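Local coordinates for protein methyltransferase (Thermus thermophilus, PDB 1WS6) that probably transfers a methyl group from S-adenosylmethionine, perhaps to ribosomal RNA as RsmD-family methyltransferases do, at residues P22-L27 with V144-K149. Sequence-based numbering, arbitrary orientation.
Sequences PSPVRL and VLQHPK
Gln-146 reaches from strand 141-148 to the start of helix 25-38, touches Leu-27, has Pro-24 loosely alongside and connects to Ser-23 through a water. The strand belongs to the central sheet of a Rossmann-like methyltransferase fold, whose strand order 3-2-1-4-5-7-6 is that of class I enzymes. The amide end of Gln-146 does the touching: NE2 lies 3.7 Å from CD1 of Leu-27, a polar nitrogen against a methyl group, and the two side chains run aslant. Together they bridge the 9.4 Å between CA of Leu-27 and CA of Gln-146, Leu-27 coming from the helix and Gln-146 extending from the strand, its CG anti to the backbone N (chi1 177°) and CD anti to CA (chi2 -175°). OE1 of Gln-146 makes a loose 4.4 Å approach to CD of Pro-24, the N-cap residue, and accepts a weak hydrogen bond from Tyr-120 OH, probably the tyrosine of a variant (N/D)PPY motif of amino-methyltransferases. Leu-166 of strand 164-170 packs against both Leu-27 and Gln-146. No direct hydrogen bond joins the segments; NE2 of Gln-146 donates to a water at 2.8 Å, which lies 2.4 Å from OG of Ser-23, too short to be trusted, Ser-23 being poorly ordered.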
ATOM      1  N   PRO A  22      -3.774  -9.265  -9.970  1.00 74.46           N
ATOM      2  CA  PRO A  22      -3.957  -8.785  -8.593  1.00 72.74           C
ATOM      3  C   PRO A  22      -2.807  -7.907  -8.083  1.00 70.93           C
ATOM      4  O   PRO A  22      -3.033  -6.784  -7.625  1.00 71.27           O
ATOM      5  CB  PRO A  22      -4.096 -10.081  -7.803  1.00 73.74           C
ATOM      6  CG  PRO A  22      -3.164 -11.005  -8.541  1.00 75.00           C
ATOM      7  CD  PRO A  22      -3.498 -10.714  -9.990  1.00 74.49           C
ATOM      8  N   SER A  23      -1.581  -8.421  -8.175  1.00 67.52           N
ATOM      9  CA  SER A  23      -0.383  -7.703  -7.725  1.00 63.96           C
ATOM     10  C   SER A  23       0.828  -8.630  -7.803  1.00 60.05           C
ATOM     11  O   SER A  23       0.975  -9.553  -7.003  1.00 60.72           O
ATOM     12  CB  SER A  23      -0.555  -7.208  -6.283  1.00 64.75           C
ATOM     13  OG  SER A  23       0.647  -6.638  -5.792  1.00 63.66           O
ATOM     14  N   PRO A  24       1.721  -8.376  -8.764  1.00 55.75           N
ATOM     15  CA  PRO A  24       2.941  -9.151  -9.006  1.00 52.15           C
ATOM     16  C   PRO A  24       3.699  -9.585  -7.755  1.00 48.25           C
ATOM     17  O   PRO A  24       4.025  -8.771  -6.894  1.00 47.34           O
ATOM     18  CB  PRO A  24       3.767  -8.228  -9.902  1.00 53.03           C
ATOM     19  CG  PRO A  24       3.255  -6.856  -9.552  1.00 54.44           C
ATOM     20  CD  PRO A  24       1.779  -7.085  -9.463  1.00 55.01           C
ATOM     21  N   VAL A  25       3.981 -10.881  -7.676  1.00 44.28           N
ATOM     22  CA  VAL A  25       4.695 -11.449  -6.547  1.00 39.93           C
ATOM     23  C   VAL A  25       6.138 -10.978  -6.416  1.00 37.56           C
ATOM     24  O   VAL A  25       6.576 -10.679  -5.307  1.00 36.84           O
ATOM     25  CB  VAL A  25       4.679 -12.991  -6.591  1.00 39.75           C
ATOM     26  CG1 VAL A  25       5.627 -13.552  -5.551  1.00 38.76           C
ATOM     27  CG2 VAL A  25       3.277 -13.492  -6.312  1.00 40.33           C
ATOM     28  N   ARG A  26       6.895 -10.905  -7.509  1.00 34.62           N
ATOM     29  CA  ARG A  26       8.269 -10.451  -7.345  1.00 34.55           C
ATOM     30  C   ARG A  26       8.324  -8.973  -6.984  1.00 32.90           C
ATOM     31  O   ARG A  26       9.297  -8.500  -6.401  1.00 31.51           O
ATOM     32  CB  ARG A  26       9.133 -10.770  -8.572  1.00 36.33           C
ATOM     33  CG  ARG A  26       8.551 -10.463  -9.926  1.00 40.05           C
ATOM     34  CD  ARG A  26       9.337 -11.241 -11.011  1.00 40.95           C
ATOM     35  NE  ARG A  26      10.776 -10.959 -10.993  1.00 38.92           N
ATOM     36  CZ  ARG A  26      11.345  -9.877 -11.524  1.00 37.75           C
ATOM     37  NH1 ARG A  26      10.607  -8.956 -12.130  1.00 34.66           N
ATOM     38  NH2 ARG A  26      12.661  -9.713 -11.448  1.00 36.73           N
ATOM     39  N   LEU A  27       7.251  -8.262  -7.307  1.00 31.11           N
ATOM     40  CA  LEU A  27       7.119  -6.848  -6.991  1.00 29.69           C
ATOM     41  C   LEU A  27       6.991  -6.741  -5.463  1.00 28.57           C
ATOM     42  O   LEU A  27       7.844  -6.150  -4.798  1.00 26.70           O
ATOM     43  CB  LEU A  27       5.858  -6.302  -7.669  1.00 31.38           C
ATOM     44  CG  LEU A  27       5.342  -4.864  -7.532  1.00 32.45           C
ATOM     45  CD1 LEU A  27       5.069  -4.514  -6.069  1.00 31.21           C
ATOM     46  CD2 LEU A  27       6.334  -3.921  -8.140  1.00 32.60           C
ATOM     47  N   VAL A 144       5.689   5.367  -1.968  1.00 17.72           N
ATOM     48  CA  VAL A 144       5.942   4.387  -3.005  1.00 18.89           C
ATOM     49  C   VAL A 144       4.736   4.352  -3.921  1.00 21.21           C
ATOM     50  O   VAL A 144       3.612   4.133  -3.473  1.00 20.61           O
ATOM     51  CB  VAL A 144       6.161   2.990  -2.417  1.00 18.20           C
ATOM     52  CG1 VAL A 144       6.396   1.994  -3.547  1.00 15.49           C
ATOM     53  CG2 VAL A 144       7.342   3.014  -1.449  1.00 15.32           C
ATOM     54  N   LEU A 145       4.977   4.553  -5.206  1.00 22.85           N
ATOM     55  CA  LEU A 145       3.897   4.576  -6.174  1.00 25.51           C
ATOM     56  C   LEU A 145       4.040   3.438  -7.190  1.00 25.46           C
ATOM     57  O   LEU A 145       5.097   3.287  -7.800  1.00 25.77           O
ATOM     58  CB  LEU A 145       3.918   5.943  -6.873  1.00 29.16           C
ATOM     59  CG  LEU A 145       4.300   7.102  -5.917  1.00 33.62           C
ATOM     60  CD1 LEU A 145       4.558   8.400  -6.682  1.00 33.57           C
ATOM     61  CD2 LEU A 145       3.191   7.310  -4.898  1.00 33.17           C
ATOM     62  N   GLN A 146       3.003   2.613  -7.346  1.00 23.96           N
ATOM     63  CA  GLN A 146       3.057   1.526  -8.325  1.00 23.87           C
ATOM     64  C   GLN A 146       2.251   1.975  -9.530  1.00 24.17           C
ATOM     65  O   GLN A 146       1.196   2.574  -9.380  1.00 25.08           O
ATOM     66  CB  GLN A 146       2.466   0.223  -7.778  1.00 23.37           C
ATOM     67  CG  GLN A 146       2.462  -0.897  -8.819  1.00 22.63           C
ATOM     68  CD  GLN A 146       1.775  -2.175  -8.346  1.00 26.24           C
ATOM     69  OE1 GLN A 146       0.953  -2.754  -9.065  1.00 23.97           O
ATOM     70  NE2 GLN A 146       2.123  -2.631  -7.143  1.00 25.20           N
ATOM     71  N   HIS A 147       2.740   1.675 -10.727  1.00 24.80           N
ATOM     72  CA  HIS A 147       2.066   2.102 -11.944  1.00 25.15           C
ATOM     73  C   HIS A 147       2.633   1.384 -13.163  1.00 25.58           C
ATOM     74  O   HIS A 147       3.624   0.664 -13.070  1.00 26.11           O
ATOM     75  CB  HIS A 147       2.293   3.597 -12.110  1.00 24.27           C
ATOM     76  CG  HIS A 147       3.743   3.980 -12.074  1.00 24.75           C
ATOM     77  ND1 HIS A 147       4.610   3.714 -13.112  1.00 24.05           N
ATOM     78  CD2 HIS A 147       4.488   4.562 -11.105  1.00 26.43           C
ATOM     79  CE1 HIS A 147       5.824   4.116 -12.785  1.00 24.23           C
ATOM     80  NE2 HIS A 147       5.778   4.634 -11.571  1.00 25.42           N
ATOM     81  N   PRO A 148       2.003   1.562 -14.331  1.00 26.56           N
ATOM     82  CA  PRO A 148       2.557   0.880 -15.507  1.00 26.16           C
ATOM     83  C   PRO A 148       3.917   1.488 -15.836  1.00 27.19           C
ATOM     84  O   PRO A 148       4.090   2.707 -15.770  1.00 28.59           O
ATOM     85  CB  PRO A 148       1.500   1.123 -16.588  1.00 26.69           C
ATOM     86  CG  PRO A 148       0.718   2.316 -16.091  1.00 25.60           C
ATOM     87  CD  PRO A 148       0.670   2.122 -14.609  1.00 24.89           C
ATOM     88  N   LYS A 149       4.884   0.639 -16.174  1.00 27.35           N
ATOM     89  CA  LYS A 149       6.239   1.094 -16.472  1.00 26.11           C
ATOM     90  C   LYS A 149       6.344   2.246 -17.476  1.00 26.17           C
ATOM     91  O   LYS A 149       7.327   2.989 -17.472  1.00 25.68           O
ATOM     92  CB  LYS A 149       7.099  -0.086 -16.945  1.00 26.32           C
ATOM     93  CG  LYS A 149       6.953  -0.451 -18.423  1.00 27.34           C
ATOM     94  CD  LYS A 149       7.834  -1.652 -18.771  1.00 26.78           C
ATOM     95  CE  LYS A 149       8.238  -1.673 -20.245  1.00 28.44           C
ATOM     96  NZ  LYS A 149       7.090  -1.664 -21.186  1.00 29.07           N
TER
HETATM   97  O   HOH W   1       0.212  -4.258  -5.845  1.00 15.27           O